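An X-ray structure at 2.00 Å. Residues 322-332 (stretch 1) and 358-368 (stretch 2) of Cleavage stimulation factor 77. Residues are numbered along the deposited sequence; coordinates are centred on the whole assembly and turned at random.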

# COMPACT_ATOMS: atom_id res chain seq x y z
N PHE B 322 -4.45 9.34 -22.66
CA PHE B 322 -3.37 10.33 -22.67
C PHE B 322 -2.16 9.83 -21.90
O PHE B 322 -1.06 10.07 -22.31
N ILE B 323 -2.38 9.27 -20.70
CA ILE B 323 -1.34 8.72 -19.85
C ILE B 323 -0.67 7.53 -20.54
O ILE B 323 0.55 7.39 -20.53
N TYR B 324 -1.47 6.65 -21.15
CA TYR B 324 -0.89 5.58 -21.94
C TYR B 324 -0.00 6.08 -23.09
O TYR B 324 1.09 5.56 -23.30
N CYS B 325 -0.46 7.08 -23.85
CA CYS B 325 0.35 7.61 -24.99
C CYS B 325 1.61 8.29 -24.55
O CYS B 325 2.61 8.30 -25.30
N ALA B 326 1.54 8.95 -23.39
CA ALA B 326 2.74 9.64 -22.85
C ALA B 326 3.82 8.60 -22.47
O ALA B 326 5.06 8.77 -22.72
N PHE B 327 3.34 7.51 -21.88
CA PHE B 327 4.23 6.42 -21.51
C PHE B 327 4.79 5.70 -22.74
O PHE B 327 5.89 5.29 -22.75
N ILE B 328 3.98 5.41 -23.74
CA ILE B 328 4.61 4.86 -24.96
C ILE B 328 5.69 5.83 -25.52
O ILE B 328 6.69 5.36 -26.03
N GLU B 329 5.45 7.13 -25.47
CA GLU B 329 6.30 8.04 -26.18
C GLU B 329 7.57 8.09 -25.40
O GLU B 329 8.62 8.03 -25.97
N TYR B 330 7.46 8.14 -24.07
CA TYR B 330 8.70 8.10 -23.24
C TYR B 330 9.56 6.82 -23.45
O TYR B 330 10.72 6.92 -23.78
N TYR B 331 8.97 5.63 -23.23
CA TYR B 331 9.73 4.36 -23.29
C TYR B 331 10.15 3.95 -24.70
O TYR B 331 11.09 3.21 -24.85
N ALA B 332 9.48 4.46 -25.72
CA ALA B 332 9.79 4.09 -27.11
C ALA B 332 10.90 5.01 -27.65
O ALA B 332 11.83 4.57 -28.27
N GLU B 358 -1.80 13.02 -10.49
CA GLU B 358 -0.87 12.16 -9.76
C GLU B 358 0.09 11.39 -10.64
O GLU B 358 1.27 11.31 -10.32
N GLU B 359 -0.42 10.80 -11.73
CA GLU B 359 0.39 10.00 -12.61
C GLU B 359 1.33 10.89 -13.37
O GLU B 359 2.39 10.42 -13.66
N PHE B 360 0.94 12.14 -13.69
CA PHE B 360 1.82 13.14 -14.34
C PHE B 360 2.93 13.57 -13.37
O PHE B 360 4.06 13.62 -13.77
N PHE B 361 2.59 13.94 -12.15
CA PHE B 361 3.61 14.36 -11.22
C PHE B 361 4.60 13.27 -10.93
O PHE B 361 5.79 13.52 -10.93
N LEU B 362 4.13 12.06 -10.72
CA LEU B 362 5.01 10.98 -10.23
C LEU B 362 5.87 10.44 -11.36
O LEU B 362 6.99 9.96 -11.16
N PHE B 363 5.31 10.52 -12.57
CA PHE B 363 6.07 10.25 -13.78
C PHE B 363 7.19 11.27 -13.88
O PHE B 363 8.31 10.95 -14.18
N LEU B 364 6.91 12.55 -13.73
CA LEU B 364 8.06 13.49 -13.90
C LEU B 364 9.14 13.28 -12.80
O LEU B 364 10.35 13.40 -13.00
N LEU B 365 8.72 13.03 -11.59
CA LEU B 365 9.70 12.88 -10.51
C LEU B 365 10.50 11.56 -10.73
O LEU B 365 11.74 11.54 -10.58
N ARG B 366 9.83 10.50 -11.17
CA ARG B 366 10.52 9.20 -11.30
C ARG B 366 11.54 9.09 -12.41
O ARG B 366 12.55 8.42 -12.26
N ILE B 367 11.28 9.74 -13.52
CA ILE B 367 12.28 9.76 -14.62
C ILE B 367 13.40 10.79 -14.41
O ILE B 367 14.42 10.80 -15.18
N GLY B 368 13.23 11.66 -13.44
CA GLY B 368 14.32 12.52 -13.03
C GLY B 368 14.21 13.92 -13.60
O GLY B 368 15.18 14.69 -13.58

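Two helices of one chain run nearly parallel here, their N-to-C directions 15° apart and their axes 11.1 Å apart at closest approach. That spacing is wide for a helix pair, and aromatic rings fill it. The register steps along both helices together: Ile323 lies opposite Glu359, Phe327 opposite Phe363, and Tyr330 opposite Ile367, with CA–CA distances growing from 7.6 to 8.8 to 9.5 Å. The gap opens toward the C-terminal end, where Tyr330 spans it.

Phe363 is the central bump of the second helix. Its CA-to-CB bond points toward the first helix, and chi1 in t carries the ring into the hollow between Phe327 and Tyr330. Ala326 also points toward the partner, but CB of Ala326 remains 5.9 Å from CE2 of Phe363, out of contact. The edge of Phe363 meets the face of Tyr330, with planes at 82° and centroids 5.5 Å apart; CZ of Phe363 comes 3.8 Å from CG of Tyr330. Elsewhere on the ring, CD1 of Phe363 lies 3.7 Å from CE1 of Phe327, an oblique pairing with planes at 45°.

Phe327 shows how a residue on the flank can still serve the contact. Its CA-to-CB bond points sideways, yet with chi1 in m the ring end comes in among Glu359, Phe363 and Arg366. OE1 of Glu359 sits at the ring edge, 4.0 Å from CZ of Phe327, while NH1 of Arg366 is 4.4 Å from CE1 of Phe327. Arg366 also starts sideways, with chi1 in p, and its long chain brings the guanidinium to the margin.

At the wide end, Tyr330, chi1 in t, brings its ring up to Ile367, whose CG2 is 3.6 Å from CE2 of Tyr330. Ile367 has chi1 in p and a chi2 of 148°, between wells. Tyr331 reaches the same methyl from the side, its OH 4.4 Å from CG2 of Ile367. Both tyrosine hydroxyls are hydrogen-bonded elsewhere in the structure. Just beyond, Gly368 is the first residue to leave helical phi/psi, in a Schellman motif, with a positive phi suited to glycine.

At the narrow end, Ile323, chi1 m and chi2 t, sets CD1 4.1 Å from CG of Glu359. Glu359 bends through m and m, so its aliphatic part packs here while its carboxylate reaches Phe327. No hydrogen bond crosses between the stretches: the contact is made by fit, rings and aliphatic groups filling one another's hollows along its length.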

# COMPACT_ATOMS: atom_id res chain seq x y z
CB PHE B 322 -3.81 11.63 -22.01
CG PHE B 322 -4.88 12.41 -22.78
CD1 PHE B 322 -4.52 13.29 -23.78
CD2 PHE B 322 -6.23 12.24 -22.47
CE1 PHE B 322 -5.50 14.03 -24.48
CE2 PHE B 322 -7.22 12.98 -23.16
CZ PHE B 322 -6.84 13.89 -24.15
CB ILE B 323 -1.91 8.22 -18.49
CG1 ILE B 323 -2.67 9.32 -17.72
CG2 ILE B 323 -0.85 7.49 -17.64
CD1 ILE B 323 -3.38 8.77 -16.42
CB TYR B 324 -2.00 4.69 -22.46
CG TYR B 324 -1.58 3.81 -23.57
CD1 TYR B 324 -0.94 2.58 -23.33
CD2 TYR B 324 -1.80 4.21 -24.89
CE1 TYR B 324 -0.54 1.81 -24.39
CE2 TYR B 324 -1.41 3.46 -25.94
CZ TYR B 324 -0.80 2.27 -25.71
OH TYR B 324 -0.44 1.53 -26.81
CB CYS B 325 -0.43 8.63 -25.84
SG CYS B 325 -1.72 7.84 -26.84
CB ALA B 326 2.37 10.52 -21.68
CB PHE B 327 3.51 5.37 -20.69
CG PHE B 327 3.18 5.75 -19.25
CD1 PHE B 327 3.77 6.81 -18.58
CD2 PHE B 327 2.32 4.89 -18.53
CE1 PHE B 327 3.47 7.07 -17.23
CE2 PHE B 327 2.00 5.16 -17.17
CZ PHE B 327 2.55 6.27 -16.54
CB ILE B 328 3.62 4.69 -26.09
CG1 ILE B 328 2.51 3.67 -25.74
CG2 ILE B 328 4.38 4.39 -27.38
CD1 ILE B 328 2.99 2.33 -25.29
CB GLU B 329 5.71 9.44 -26.37
CG GLU B 329 4.64 9.51 -27.44
CD GLU B 329 5.20 9.54 -28.90
OE1 GLU B 329 6.42 9.65 -29.15
OE2 GLU B 329 4.35 9.49 -29.81
CB TYR B 330 8.42 8.33 -21.74
CG TYR B 330 9.70 8.33 -20.97
CD1 TYR B 330 10.66 9.33 -21.21
CD2 TYR B 330 10.01 7.30 -20.08
CE1 TYR B 330 11.90 9.34 -20.54
CE2 TYR B 330 11.27 7.31 -19.39
CZ TYR B 330 12.19 8.33 -19.66
OH TYR B 330 13.41 8.39 -19.00
CB TYR B 331 8.95 3.24 -22.55
CG TYR B 331 8.92 3.60 -21.10
CD1 TYR B 331 10.04 3.44 -20.33
CD2 TYR B 331 7.80 4.20 -20.53
CE1 TYR B 331 10.06 3.85 -19.01
CE2 TYR B 331 7.80 4.63 -19.20
CZ TYR B 331 8.95 4.43 -18.45
OH TYR B 331 9.02 4.86 -17.12
CB ALA B 332 8.54 4.13 -27.99
CB GLU B 358 -1.62 11.20 -8.81
CG GLU B 358 -0.70 10.23 -8.00
CD GLU B 358 -1.44 9.48 -6.88
OE1 GLU B 358 -1.99 10.10 -5.93
OE2 GLU B 358 -1.39 8.23 -6.91
CB GLU B 359 -0.44 9.17 -13.61
CG GLU B 359 -1.23 7.99 -13.04
CD GLU B 359 -0.37 6.86 -12.46
OE1 GLU B 359 0.70 6.63 -13.03
OE2 GLU B 359 -0.75 6.22 -11.44
CB PHE B 360 1.03 14.41 -14.71
CG PHE B 360 1.74 15.41 -15.63
CD1 PHE B 360 2.96 15.14 -16.21
CD2 PHE B 360 1.11 16.64 -15.95
CE1 PHE B 360 3.58 16.05 -17.05
CE2 PHE B 360 1.71 17.54 -16.77
CZ PHE B 360 2.96 17.28 -17.31
CB PHE B 361 3.02 14.96 -9.94
CG PHE B 361 4.07 15.19 -8.86
CD1 PHE B 361 5.06 16.20 -9.04
CD2 PHE B 361 4.12 14.37 -7.74
CE1 PHE B 361 6.11 16.41 -8.09
CE2 PHE B 361 5.15 14.58 -6.75
CZ PHE B 361 6.13 15.64 -6.97
CB LEU B 362 4.22 9.83 -9.60
CG LEU B 362 3.48 10.11 -8.28
CD1 LEU B 362 2.65 8.91 -7.93
CD2 LEU B 362 4.40 10.51 -7.05
CB PHE B 363 5.18 10.41 -15.03
CG PHE B 363 5.97 10.42 -16.32
CD1 PHE B 363 6.50 9.23 -16.85
CD2 PHE B 363 6.17 11.60 -17.01
CE1 PHE B 363 7.24 9.25 -18.06
CE2 PHE B 363 6.94 11.63 -18.20
CZ PHE B 363 7.48 10.45 -18.72
CB LEU B 364 7.54 14.94 -13.87
CG LEU B 364 6.68 15.38 -15.07
CD1 LEU B 364 6.15 16.79 -14.83
CD2 LEU B 364 7.49 15.34 -16.39
CB LEU B 365 8.95 12.91 -9.17
CG LEU B 365 9.71 13.13 -7.88
CD1 LEU B 365 10.10 14.56 -7.81
CD2 LEU B 365 8.76 12.66 -6.73
CB ARG B 366 9.59 8.01 -11.38
CG ARG B 366 9.08 7.67 -12.74
CD ARG B 366 8.40 6.25 -12.75
NE ARG B 366 7.28 6.19 -11.80
CZ ARG B 366 6.00 6.41 -12.11
NH1 ARG B 366 5.67 6.68 -13.40
NH2 ARG B 366 5.04 6.33 -11.15
CB ILE B 367 11.63 10.04 -15.94
CG1 ILE B 367 11.00 11.45 -15.93
CG2 ILE B 367 10.60 8.90 -16.25
CD1 ILE B 367 11.01 12.16 -17.32